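Local coordinates for sensor protein (Shewanella oneidensis, PDB 3LIC) that probably senses extracellular signals through a PDC-fold domain, as the sensor part of a membrane-bound histidine kinase of a two-component system, at residues S19-A22 against S23-Q26; L29-A32 against Q33-Q37; I77-K80 against P81-P85; M259-K262 against H263-F266. All coordinates share one frame; numbering follows the deposited sequence. Where two conformers were deposited one is given.

Interaction 1 of 4, residues S19-A22 against S23-Q26; sequences SHSA and SRLQ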
ATOM      1  N   SER A  19       3.990  -4.315  16.963  1.00 23.11           N
ATOM      2  CA  SER A  19       2.866  -3.519  17.432  1.00 24.42           C
ATOM      3  C   SER A  19       3.005  -2.017  17.120  1.00 24.75           C
ATOM      4  O   SER A  19       2.060  -1.411  16.660  1.00 24.48           O
ATOM      5  CB  SER A  19       2.762  -3.672  18.933  1.00 24.79           C
ATOM      6  OG  SER A  19       1.706  -2.878  19.390  1.00 29.60           O
ATOM      7  N   HIS A  20       4.163  -1.417  17.426  1.00 25.38           N
ATOM      8  CA  HIS A  20       4.464  -0.016  17.052  1.00 26.28           C
ATOM      9  C   HIS A  20       4.417   0.216  15.512  1.00 25.41           C
ATOM     10  O   HIS A  20       3.876   1.216  15.036  1.00 24.67           O
ATOM     11  CB  HIS A  20       5.829   0.440  17.604  1.00 26.14           C
ATOM     12  CG  HIS A  20       5.850   0.637  19.105  1.00 32.16           C
ATOM     13  ND1 HIS A  20       5.493  -0.357  20.003  0.50 32.35           N
ATOM     14  CD2 HIS A  20       6.214   1.702  19.867  0.50 33.23           C
ATOM     15  CE1 HIS A  20       5.628   0.087  21.242  0.50 31.25           C
ATOM     16  NE2 HIS A  20       6.059   1.335  21.187  0.50 33.64           N
ATOM     17  N   SER A  21       5.013  -0.699  14.762  1.00 24.37           N
ATOM     18  CA  SER A  21       5.012  -0.647  13.316  1.00 23.97           C
ATOM     19  C   SER A  21       3.640  -0.866  12.667  1.00 23.04           C
ATOM     20  O   SER A  21       3.357  -0.257  11.629  1.00 22.20           O
ATOM     21  CB  SER A  21       5.969  -1.674  12.777  1.00 23.94           C
ATOM     22  OG  SER A  21       7.232  -1.088  12.849  1.00 28.26           O
ATOM     23  N   ALA A  22       2.813  -1.736  13.244  1.00 21.14           N
ATOM     24  CA  ALA A  22       1.441  -1.904  12.738  1.00 20.27           C
ATOM     25  C   ALA A  22       0.717  -0.576  12.951  1.00 19.82           C
ATOM     26  O   ALA A  22      -0.168  -0.174  12.228  1.00 20.61           O
ATOM     27  CB  ALA A  22       0.682  -3.079  13.516  1.00 17.09           C
ATOM     28  N   SER A  23       1.080   0.079  14.018  1.00 19.48           N
ATOM     29  CA  SER A  23       0.513   1.336  14.380  1.00 20.44           C
ATOM     30  C   SER A  23       0.843   2.465  13.398  1.00 19.58           C
ATOM     31  O   SER A  23      -0.036   3.230  12.997  1.00 20.20           O
ATOM     32  CB  SER A  23       1.113   1.720  15.737  1.00 21.08           C
ATOM     33  OG  SER A  23       0.147   2.274  16.531  1.00 21.65           O
ATOM     34  N   ARG A  24       2.115   2.647  13.125  1.00 18.34           N
ATOM     35  CA  ARG A  24       2.591   3.587  12.111  0.50 18.75           C
ATOM     36  C   ARG A  24       1.852   3.340  10.807  1.00 18.78           C
ATOM     37  O   ARG A  24       1.385   4.256  10.142  1.00 19.97           O
ATOM     38  CB  ARG A  24       4.095   3.385  11.867  0.50 18.19           C
ATOM     39  CG  ARG A  24       4.923   3.384  13.178  0.50 18.10           C
ATOM     40  CD  ARG A  24       6.422   3.716  13.023  0.50 13.91           C
ATOM     41  NE  ARG A  24       6.919   3.978  14.364  0.50 15.97           N
ATOM     42  CZ  ARG A  24       7.672   3.159  15.092  0.50 15.22           C
ATOM     43  NH1 ARG A  24       8.129   2.024  14.588  0.50  6.20           N
ATOM     44  NH2 ARG A  24       7.994   3.519  16.325  0.50 17.87           N
ATOM     45  N   LEU A  25       1.770   2.066  10.430  1.00 18.01           N
ATOM     46  CA  LEU A  25       1.191   1.716   9.164  1.00 17.38           C
ATOM     47  C   LEU A  25      -0.292   2.082   9.226  1.00 17.97           C
ATOM     48  O   LEU A  25      -0.801   2.619   8.281  1.00 17.73           O
ATOM     49  CB  LEU A  25       1.414   0.232   8.781  1.00 17.04           C
ATOM     50  CG  LEU A  25       0.625  -0.286   7.556  1.00 16.75           C
ATOM     51  CD1 LEU A  25       1.003   0.336   6.256  1.00 10.32           C
ATOM     52  CD2 LEU A  25       0.737  -1.808   7.456  1.00 14.94           C
ATOM     53  N   GLN A  26      -0.977   1.825  10.346  1.00 17.94           N
ATOM     54  CA  GLN A  26      -2.379   2.226  10.467  1.00 17.92           C
ATOM     55  C   GLN A  26      -2.652   3.722  10.229  1.00 17.20           C
ATOM     56  O   GLN A  26      -3.564   4.092   9.478  1.00 14.33           O
ATOM     57  CB  GLN A  26      -2.912   1.869  11.871  1.00 19.84           C
ATOM     58  CG  GLN A  26      -4.454   2.054  12.033  1.00 20.19           C
ATOM     59  CD  GLN A  26      -4.873   2.057  13.500  1.00 28.46           C
ATOM     60  OE1 GLN A  26      -4.119   1.638  14.385  1.00 26.01           O
ATOM     61  NE2 GLN A  26      -6.071   2.557  13.766  1.00 29.50           N
TER

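Interaction 2 of 4, residues L29-A32 against Q33-Q37; sequences LEHA and QANTQ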
ATOM      1  N   LEU A  29      -2.148   4.635   6.500  1.00 14.70           N
ATOM      2  CA  LEU A  29      -3.173   4.154   5.566  1.00 14.32           C
ATOM      3  C   LEU A  29      -4.465   4.916   5.809  1.00 13.60           C
ATOM      4  O   LEU A  29      -5.174   5.288   4.876  1.00 12.64           O
ATOM      5  CB  LEU A  29      -3.380   2.625   5.761  1.00 15.69           C
ATOM      6  CG  LEU A  29      -2.205   1.665   5.422  1.00 13.60           C
ATOM      7  CD1 LEU A  29      -2.557   0.204   5.797  1.00 14.86           C
ATOM      8  CD2 LEU A  29      -1.835   1.722   3.949  1.00 12.94           C
ATOM      9  N   GLU A  30      -4.740   5.251   7.072  1.00 13.50           N
ATOM     10  CA  GLU A  30      -5.918   6.039   7.344  1.00 14.40           C
ATOM     11  C   GLU A  30      -5.741   7.480   6.838  1.00 15.07           C
ATOM     12  O   GLU A  30      -6.729   8.085   6.397  1.00 15.48           O
ATOM     13  CB  GLU A  30      -6.306   6.018   8.829  1.00 13.78           C
ATOM     14  CG  GLU A  30      -6.630   4.588   9.292  1.00 17.28           C
ATOM     15  CD  GLU A  30      -6.954   4.515  10.788  1.00 21.82           C
ATOM     16  OE1 GLU A  30      -6.693   5.510  11.489  1.00 24.43           O
ATOM     17  OE2 GLU A  30      -7.455   3.456  11.260  1.00 20.83           O
ATOM     18  N   HIS A  31      -4.525   8.046   6.948  1.00 14.46           N
ATOM     19  CA  HIS A  31      -4.270   9.382   6.394  1.00 14.48           C
ATOM     20  C   HIS A  31      -4.547   9.402   4.855  1.00 13.76           C
ATOM     21  O   HIS A  31      -5.181  10.289   4.323  1.00 12.92           O
ATOM     22  CB  HIS A  31      -2.824   9.809   6.715  1.00 14.69           C
ATOM     23  CG  HIS A  31      -2.476  11.164   6.198  1.00 16.31           C
ATOM     24  ND1 HIS A  31      -1.184  11.536   5.862  1.00 23.08           N
ATOM     25  CD2 HIS A  31      -3.259  12.226   5.918  1.00 13.53           C
ATOM     26  CE1 HIS A  31      -1.181  12.776   5.408  1.00 16.01           C
ATOM     27  NE2 HIS A  31      -2.433  13.222   5.446  1.00 22.97           N
ATOM     28  N   ALA A  32      -4.074   8.388   4.151  1.00 13.95           N
ATOM     29  CA  ALA A  32      -4.260   8.280   2.690  1.00 13.49           C
ATOM     30  C   ALA A  32      -5.755   8.110   2.343  1.00 13.55           C
ATOM     31  O   ALA A  32      -6.263   8.738   1.420  1.00 12.78           O
ATOM     32  CB  ALA A  32      -3.458   7.076   2.155  1.00 12.63           C
ATOM     33  N   GLN A  33      -6.437   7.262   3.120  1.00 13.91           N
ATOM     34  CA  GLN A  33      -7.877   7.053   2.995  1.00 13.70           C
ATOM     35  C   GLN A  33      -8.636   8.346   3.129  1.00 13.35           C
ATOM     36  O   GLN A  33      -9.372   8.728   2.201  1.00 13.41           O
ATOM     37  CB  GLN A  33      -8.363   6.000   3.984  1.00 13.14           C
ATOM     38  CG  GLN A  33      -7.750   4.623   3.643  1.00 14.61           C
ATOM     39  CD  GLN A  33      -7.920   3.504   4.726  1.00 16.82           C
ATOM     40  OE1 GLN A  33      -8.688   3.630   5.662  1.00 21.79           O
ATOM     41  NE2 GLN A  33      -7.159   2.441   4.594  1.00 15.81           N
ATOM     42  N   ALA A  34      -8.446   9.012   4.261  1.00 12.41           N
ATOM     43  CA  ALA A  34      -9.127  10.263   4.586  1.00 13.12           C
ATOM     44  C   ALA A  34      -8.966  11.354   3.560  1.00 13.17           C
ATOM     45  O   ALA A  34      -9.943  12.041   3.213  1.00 12.07           O
ATOM     46  CB  ALA A  34      -8.641  10.793   5.914  1.00 12.71           C
ATOM     47  N   ASN A  35      -7.739  11.524   3.089  1.00 14.03           N
ATOM     48  CA  ASN A  35      -7.451  12.482   2.027  1.00 16.15           C
ATOM     49  C   ASN A  35      -8.042  12.191   0.651  1.00 15.34           C
ATOM     50  O   ASN A  35      -8.502  13.074  -0.030  1.00 15.51           O
ATOM     51  CB  ASN A  35      -5.948  12.616   1.904  1.00 17.61           C
ATOM     52  CG  ASN A  35      -5.414  13.689   2.825  1.00 25.44           C
ATOM     53  OD1 ASN A  35      -4.678  14.577   2.388  1.00 32.54           O
ATOM     54  ND2 ASN A  35      -5.823  13.647   4.096  1.00 31.33           N
ATOM     55  N   THR A  36      -7.960  10.954   0.220  1.00 15.18           N
ATOM     56  CA  THR A  36      -8.597  10.550  -1.019  1.00 16.37           C
ATOM     57  C   THR A  36     -10.121  10.712  -0.887  1.00 16.82           C
ATOM     58  O   THR A  36     -10.751  11.277  -1.759  1.00 17.21           O
ATOM     59  CB  THR A  36      -8.245   9.118  -1.348  1.00 15.10           C
ATOM     60  OG1 THR A  36      -6.839   9.035  -1.258  1.00 15.27           O
ATOM     61  CG2 THR A  36      -8.670   8.746  -2.794  1.00 17.31           C
ATOM     62  N   GLN A  37     -10.693  10.246   0.213  1.00 15.72           N
ATOM     63  CA  GLN A  37     -12.119  10.476   0.434  1.00 15.73           C
ATOM     64  C   GLN A  37     -12.464  11.979   0.417  1.00 13.49           C
ATOM     65  O   GLN A  37     -13.475  12.384  -0.145  1.00 13.23           O
ATOM     66  CB  GLN A  37     -12.573   9.791   1.757  1.00 14.79           C
ATOM     67  CG  GLN A  37     -12.503   8.279   1.666  1.00 16.63           C
ATOM     68  CD  GLN A  37     -12.701   7.617   3.044  1.00 25.87           C
ATOM     69  OE1 GLN A  37     -12.932   8.297   4.035  1.00 32.28           O
ATOM     70  NE2 GLN A  37     -12.579   6.302   3.110  1.00 25.69           N
TER

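Interaction 3 of 4, residues I77-K80 against P81-P85; sequences IAFK and PNTFP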
ATOM      1  N   ILE A  77      -6.530  11.944 -10.770  1.00 13.84           N
ATOM      2  CA  ILE A  77      -7.949  12.186 -10.955  1.00 13.90           C
ATOM      3  C   ILE A  77      -8.335  11.636 -12.313  1.00 15.35           C
ATOM      4  O   ILE A  77      -7.995  12.223 -13.330  1.00 15.35           O
ATOM      5  CB  ILE A  77      -8.289  13.670 -10.938  1.00 14.82           C
ATOM      6  CG1 ILE A  77      -7.929  14.259  -9.570  1.00 14.01           C
ATOM      7  CG2 ILE A  77      -9.844  13.869 -11.366  1.00 14.40           C
ATOM      8  CD1 ILE A  77      -8.187  15.746  -9.493  1.00 11.56           C
ATOM      9  N   ALA A  78      -9.068  10.512 -12.322  1.00 16.04           N
ATOM     10  CA  ALA A  78      -9.241   9.708 -13.512  1.00 16.28           C
ATOM     11  C   ALA A  78     -10.744   9.624 -13.856  1.00 17.95           C
ATOM     12  O   ALA A  78     -11.552   9.325 -12.984  1.00 19.47           O
ATOM     13  CB  ALA A  78      -8.634   8.363 -13.281  1.00 15.21           C
ATOM     14  N   PHE A  79     -11.135   9.963 -15.088  1.00 18.42           N
ATOM     15  CA  PHE A  79     -12.591  10.069 -15.435  1.00 19.89           C
ATOM     16  C   PHE A  79     -13.056   8.863 -16.261  1.00 20.13           C
ATOM     17  O   PHE A  79     -12.247   8.277 -16.980  1.00 20.20           O
ATOM     18  CB  PHE A  79     -12.930  11.390 -16.202  1.00 18.40           C
ATOM     19  CG  PHE A  79     -12.673  12.644 -15.392  1.00 19.56           C
ATOM     20  CD1 PHE A  79     -13.673  13.211 -14.609  1.00 21.69           C
ATOM     21  CD2 PHE A  79     -11.437  13.209 -15.372  1.00 17.29           C
ATOM     22  CE1 PHE A  79     -13.412  14.328 -13.857  1.00 24.15           C
ATOM     23  CE2 PHE A  79     -11.167  14.339 -14.617  1.00 19.83           C
ATOM     24  CZ  PHE A  79     -12.152  14.898 -13.870  1.00 20.59           C
ATOM     25  N   LYS A  80     -14.327   8.484 -16.138  1.00 21.76           N
ATOM     26  CA  LYS A  80     -14.913   7.497 -17.055  1.00 24.93           C
ATOM     27  C   LYS A  80     -14.663   7.875 -18.531  1.00 25.41           C
ATOM     28  O   LYS A  80     -14.627   9.050 -18.866  1.00 24.45           O
ATOM     29  CB  LYS A  80     -16.410   7.429 -16.856  1.00 24.86           C
ATOM     30  CG  LYS A  80     -16.931   6.235 -16.154  1.00 28.72           C
ATOM     31  CD  LYS A  80     -18.472   6.278 -16.226  0.50 30.81           C
ATOM     32  CE  LYS A  80     -19.101   4.947 -15.826  0.50 32.34           C
ATOM     33  NZ  LYS A  80     -19.123   4.801 -14.353  0.50 32.65           N
ATOM     34  N   PRO A  81     -14.528   6.872 -19.411  1.00 26.75           N
ATOM     35  CA  PRO A  81     -14.377   7.118 -20.858  1.00 27.29           C
ATOM     36  C   PRO A  81     -15.459   8.083 -21.384  1.00 28.20           C
ATOM     37  O   PRO A  81     -16.635   7.833 -21.160  1.00 28.14           O
ATOM     38  CB  PRO A  81     -14.592   5.728 -21.466  1.00 27.43           C
ATOM     39  CG  PRO A  81     -14.325   4.738 -20.353  1.00 26.99           C
ATOM     40  CD  PRO A  81     -14.777   5.446 -19.105  1.00 27.29           C
ATOM     41  N   ASN A  82     -15.075   9.185 -22.041  1.00 29.11           N
ATOM     42  CA  ASN A  82     -16.072  10.051 -22.710  1.00 31.40           C
ATOM     43  C   ASN A  82     -16.913  10.957 -21.823  1.00 32.56           C
ATOM     44  O   ASN A  82     -17.945  11.489 -22.271  1.00 32.33           O
ATOM     45  CB  ASN A  82     -17.017   9.218 -23.600  1.00 30.92           C
ATOM     46  CG  ASN A  82     -16.291   8.602 -24.758  1.00 29.16           C
ATOM     47  OD1 ASN A  82     -16.234   7.385 -24.910  1.00 29.54           O
ATOM     48  ND2 ASN A  82     -15.627   9.437 -25.504  1.00 28.56           N
ATOM     49  N   THR A  83     -16.461  11.131 -20.582  1.00 33.16           N
ATOM     50  CA  THR A  83     -17.047  12.126 -19.693  1.00 33.94           C
ATOM     51  C   THR A  83     -17.097  13.464 -20.399  1.00 35.18           C
ATOM     52  O   THR A  83     -18.097  14.135 -20.355  1.00 35.92           O
ATOM     53  CB  THR A  83     -16.215  12.266 -18.402  1.00 32.80           C
ATOM     54  OG1 THR A  83     -16.138  10.998 -17.768  1.00 30.90           O
ATOM     55  CG2 THR A  83     -16.871  13.199 -17.468  1.00 33.31           C
ATOM     56  N   PHE A  84     -16.009  13.845 -21.057  1.00 37.21           N
ATOM     57  CA  PHE A  84     -15.904  15.155 -21.724  1.00 39.03           C
ATOM     58  C   PHE A  84     -15.755  15.006 -23.248  1.00 40.76           C
ATOM     59  O   PHE A  84     -15.272  13.980 -23.713  1.00 41.25           O
ATOM     60  CB  PHE A  84     -14.695  15.921 -21.197  1.00 38.49           C
ATOM     61  CG  PHE A  84     -14.688  16.083 -19.721  1.00 37.73           C
ATOM     62  CD1 PHE A  84     -15.690  16.816 -19.090  1.00 36.54           C
ATOM     63  CD2 PHE A  84     -13.708  15.472 -18.956  1.00 36.62           C
ATOM     64  CE1 PHE A  84     -15.697  16.953 -17.753  1.00 37.71           C
ATOM     65  CE2 PHE A  84     -13.711  15.602 -17.590  1.00 37.66           C
ATOM     66  CZ  PHE A  84     -14.697  16.361 -16.981  1.00 37.84           C
ATOM     67  N   PRO A  85     -16.170  16.038 -24.026  1.00 42.47           N
ATOM     68  CA  PRO A  85     -16.153  15.949 -25.517  1.00 42.79           C
ATOM     69  C   PRO A  85     -14.718  15.887 -26.037  1.00 42.99           C
ATOM     70  O   PRO A  85     -13.829  16.515 -25.444  1.00 43.06           O
ATOM     71  CB  PRO A  85     -16.827  17.266 -25.961  1.00 42.73           C
ATOM     72  CG  PRO A  85     -17.589  17.758 -24.745  1.00 43.03           C
ATOM     73  CD  PRO A  85     -16.745  17.320 -23.553  1.00 42.45           C
TER

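Interaction 4 of 4, residues M259-K262 against H263-F266; sequences MVPK and HELF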
HETATM    1  N   MSE A 259      10.664  -9.752  11.695  1.00 23.96           N
HETATM    2  CA  MSE A 259      11.397 -11.009  11.798  1.00 24.97           C
HETATM    3  C   MSE A 259      12.864 -10.650  11.721  1.00 24.33           C
HETATM    4  O   MSE A 259      13.242  -9.802  10.903  1.00 23.95           O
HETATM    5  CB  MSE A 259      11.022 -11.931  10.656  1.00 24.89           C
HETATM    6  CG  MSE A 259      11.479 -11.433   9.345  1.00 33.42           C
HETATM    7 SE   MSE A 259      10.295 -11.996   7.863  1.00 58.37          SE
HETATM    8  CE  MSE A 259       9.255 -10.364   7.745  1.00 51.66           C
ATOM      9  N   VAL A 260      13.685 -11.268  12.581  1.00 24.13           N
ATOM     10  CA  VAL A 260      15.139 -11.067  12.553  1.00 23.17           C
ATOM     11  C   VAL A 260      15.814 -12.443  12.665  1.00 22.84           C
ATOM     12  O   VAL A 260      15.322 -13.327  13.365  1.00 22.09           O
ATOM     13  CB  VAL A 260      15.580 -10.150  13.715  1.00 24.58           C
ATOM     14  CG1 VAL A 260      17.103  -9.792  13.649  1.00 23.40           C
ATOM     15  CG2 VAL A 260      14.701  -8.894  13.779  1.00 22.47           C
ATOM     16  N   PRO A 261      16.907 -12.661  11.926  1.00 23.15           N
ATOM     17  CA  PRO A 261      17.504 -14.015  12.075  1.00 23.04           C
ATOM     18  C   PRO A 261      17.836 -14.284  13.532  1.00 22.95           C
ATOM     19  O   PRO A 261      18.262 -13.387  14.251  1.00 22.33           O
ATOM     20  CB  PRO A 261      18.772 -13.955  11.247  1.00 23.06           C
ATOM     21  CG  PRO A 261      18.442 -12.798  10.149  1.00 23.92           C
ATOM     22  CD  PRO A 261      17.567 -11.818  10.892  1.00 22.31           C
ATOM     23  N   LYS A 262      17.580 -15.511  13.978  1.00 22.78           N
ATOM     24  CA  LYS A 262      17.843 -15.875  15.356  1.00 23.68           C
ATOM     25  C   LYS A 262      19.317 -15.691  15.799  1.00 22.53           C
ATOM     26  O   LYS A 262      19.563 -15.237  16.921  1.00 21.81           O
ATOM     27  CB  LYS A 262      17.403 -17.333  15.606  1.00 23.34           C
ATOM     28  CG  LYS A 262      17.501 -17.681  17.062  1.00 27.16           C
ATOM     29  CD  LYS A 262      16.843 -19.028  17.348  1.00 38.15           C
ATOM     30  CE  LYS A 262      17.833 -20.178  17.060  1.00 43.27           C
ATOM     31  NZ  LYS A 262      17.230 -21.558  17.154  1.00 46.91           N
ATOM     32  N   HIS A 263      20.295 -16.078  14.968  1.00 23.11           N
ATOM     33  CA  HIS A 263      21.734 -15.949  15.320  0.50 23.23           C
ATOM     34  C   HIS A 263      22.043 -14.531  15.760  1.00 24.21           C
ATOM     35  O   HIS A 263      22.705 -14.271  16.775  1.00 24.79           O
ATOM     36  CB  HIS A 263      22.674 -16.373  14.139  0.50 22.80           C
ATOM     37  CG  HIS A 263      22.453 -15.650  12.825  0.50 20.29           C
ATOM     38  ND1 HIS A 263      22.924 -14.372  12.576  0.50 16.23           N
ATOM     39  CD2 HIS A 263      21.910 -16.078  11.653  0.50 16.85           C
ATOM     40  CE1 HIS A 263      22.639 -14.024  11.336  0.50 12.46           C
ATOM     41  NE2 HIS A 263      22.024 -15.039  10.753  0.50 16.44           N
ATOM     42  N   GLU A 264      21.538 -13.612  14.943  1.00 24.41           N
ATOM     43  CA  GLU A 264      21.723 -12.179  15.116  1.00 26.03           C
ATOM     44  C   GLU A 264      20.966 -11.690  16.346  1.00 26.35           C
ATOM     45  O   GLU A 264      21.496 -10.904  17.121  1.00 25.93           O
ATOM     46  CB  GLU A 264      21.235 -11.428  13.855  1.00 25.38           C
ATOM     47  CG  GLU A 264      20.931  -9.981  14.120  1.00 30.16           C
ATOM     48  CD  GLU A 264      20.432  -9.188  12.880  1.00 33.99           C
ATOM     49  OE1 GLU A 264      20.432  -9.712  11.728  1.00 31.06           O
ATOM     50  OE2 GLU A 264      20.080  -8.009  13.096  1.00 33.91           O
ATOM     51  N   LEU A 265      19.732 -12.139  16.549  1.00 26.48           N
ATOM     52  CA  LEU A 265      19.047 -11.671  17.758  1.00 28.06           C
ATOM     53  C   LEU A 265      19.814 -12.125  19.022  1.00 29.22           C
ATOM     54  O   LEU A 265      20.036 -11.297  19.947  1.00 26.94           O
ATOM     55  CB  LEU A 265      17.576 -12.102  17.821  1.00 27.24           C
ATOM     56  CG  LEU A 265      16.633 -11.404  16.850  1.00 29.09           C
ATOM     57  CD1 LEU A 265      15.254 -12.087  16.888  1.00 31.15           C
ATOM     58  CD2 LEU A 265      16.539  -9.910  17.237  1.00 26.65           C
ATOM     59  N   PHE A 266      20.198 -13.423  19.063  1.00 29.88           N
ATOM     60  CA  PHE A 266      21.029 -13.933  20.193  1.00 31.70           C
ATOM     61  C   PHE A 266      22.388 -13.214  20.310  1.00 31.95           C
ATOM     62  O   PHE A 266      22.742 -12.742  21.373  1.00 31.09           O
ATOM     63  CB  PHE A 266      21.182 -15.465  20.167  1.00 31.92           C
ATOM     64  CG  PHE A 266      19.934 -16.194  20.606  1.00 35.51           C
ATOM     65  CD1 PHE A 266      18.785 -16.179  19.823  1.00 36.11           C
ATOM     66  CD2 PHE A 266      19.887 -16.868  21.834  1.00 39.30           C
ATOM     67  CE1 PHE A 266      17.600 -16.850  20.231  1.00 38.59           C
ATOM     68  CE2 PHE A 266      18.684 -17.553  22.249  1.00 40.96           C
ATOM     69  CZ  PHE A 266      17.553 -17.530  21.456  1.00 37.79           C
TER

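Interaction 1 of 4, residues S19-A22 against S23-Q26
Arg24 sends CG off beside its backbone N (chi1 -51°) and then runs extended to NE, which carries its guanidinium back along the helix to His20; the histidine takes the same first torsion, with chi1 at -71°. This is an i to i+4 contact on the long N-terminal helix 2-46, the spine against which the two antiparallel sheets of this PDC-fold sensor region are arranged. In the Arg24 conformer described, His20 CB lies over one face of the guanidinium, 4.0 Å from Arg24 NH2, while that same nitrogen comes to the edge of the imidazole, near its plane. The polar end of Arg24 is held by the carbonyl of Leu176, which accepts from NH1 and also from Ser21 OG. One acceptor thus fixes two neighbouring side chains of the helix. On the buried side, Leu25 and Ser21 both touch Val256 of strand 255-261, so this turn also packs against the five-stranded sheet. Beneath the side chains the regular i to i+4 bonds continue, from Leu25 N to Ser21 O at 3.1 Å and from Gln26 N to Ala22 O at 2.9 Å, the latter with an N-H...O angle of 154°.

Interaction 2 of 4, residues L29-A32 against Q33-Q37
His31 and Asn35 meet one helical turn apart, with the amide nitrogen Asn35 ND2 3.5 Å from the ring carbon His31 CD2. The imidazole and amide planes stand 83° apart, almost perpendicular. His31 reaches this neighbour because its CG is anti to the backbone N (chi1 -180°), which swings the ring forward toward the following turn. Around the helix, Gln33 lays its side chain back over the preceding turn, with Gln33 CB 3.4 Å from Leu29 O. An alanine in place of Gln33 would lose the chain beyond CB and would probably open a gap between the Leu29 carbonyl and the side chains of Tyr149 and Leu252, which the glutamine also touches. Both pairs follow the i to i+4 spacing of an alpha helix, here in the C-terminal half of helix 2-46, whose backbone bonds in this turn are nearly straight: Ala34 N reaches Glu30 O at 2.9 Å and 171°, and Thr36 N reaches Ala32 O at 3.0 Å. The Thr36 hydroxyl is modelled as a second donor to Ala32 O, though its position is less certain. Farther out, Phe72 meets the His31 ring and also touches Asn35, so both members of the first pair share one aromatic neighbour. Glu30 OE2 accepts from Gln26 NE2 on the previous turn. The buried flank faces the six-stranded sheet, where Leu29 and Ala32 touch Trp132 while Thr36 packs on Tyr149, Val151, Thr163 and Val165.

Interaction 3 of 4, residues I77-K80 against P81-P85
Lys80 and Pro81 are joined at the first corner of a tight turn, and Lys80 CB sits 3.4 Å from Pro81 CD, closer than usual for two carbons. The carbonyl of Lys80 is the polar centre of the contact. It accepts Thr83 N at 3.3 Å and Thr83 OG1 at 2.7 Å, and both donors reach it from the same face of its plane. The threonine hydroxyl can do so because OG1 stands beside its own backbone N (chi1 -58°), which leaves two bonds from one residue gripping one oxygen. Together these residues form a type II beta turn from Lys80 to Thr83, with Pro81 and Asn82 at its two central positions and Asn82 in the positive-phi conformation the type requires (phi 76°). The turn follows strand 74-79 in the six-stranded antiparallel sheet of the first PDC sensor domain, and the chain then doubles back toward the neighbouring strand 92-96. Phe79, the last residue of the strand, packs against the residues that close and follow the turn. Its ring receives Phe84 in a T-shaped pair, with centroids 5.0 Å apart and planes at 67°; Phe84 CE2 lies over the centre of the Phe79 face. Phe79 CB also touches Thr83 OG1, at 3.6 Å. Beyond the turn, Lys80 NZ is hydrogen-bonded to Tyr159 O, and Phe79 O accepts from Tyr113 OH.

Interaction 4 of 4, residues M259-K262 against H263-F266
One face of the His263 imidazole is covered by Pro261 CB, a CH-pi contact with the carbon 3.8 Å from the ring centroid and offset toward the rim. The ring gets there by chi1 of 56°, which places CG between the backbone N and the carbonyl carbon; this applies to one of two conformers of the histidine. The other ring, Phe266, turns an edge to Lys262 O, which lies near its plane, while the aliphatic chain of Lys262 passes the ring at a slant, with Lys262 CG close to Phe266 CE1. Leu265 packs on Val260, Leu265 CG lying 3.5 Å from Val260 CB with the two side chains at about a right angle. An alanine here would remove the branched end of Leu265 and is likely to leave a gap beside Val260 and Leu14, which both leucine and valine touch. Val260 CG1 also meets Glu264 CD at 3.5 Å, in a carboxylate whose OE2 is salt-bridged to Arg182. Two backbone bonds start the helix: Leu265 N to Pro261 O at 3.0 Å, and Phe266 N to Lys262 O at 2.9 Å and 175°. The whole is a strand-to-helix junction with Pro261 at the N-cap: strand 255-261 ends, and the short helix 262-268 turns back against the start of helix 2-46, with Phe266 on Tyr3, Ile6 and Leu10.

From the N terminus, interaction 1 and interaction 2 follow each other along helix 2-46, their centres 16 Å apart, the first beside the sheet containing strand 255-261 and the second beside the six-stranded sheet. Interaction 3 comes next, at the C-terminal end of strand 74-79 in that six-stranded sheet, where it closes a tight turn. Interaction 4 marks the junction of strand 255-261 with the final helix and brings the chain back to the beginning of helix 2-46. The four contacts are local and run in series, with none nested and none crossing. Interactions 3 and 4 lie on opposite sides of the chain's centre, about 52 Å apart between centres, and the long helix spans much of the distance between them.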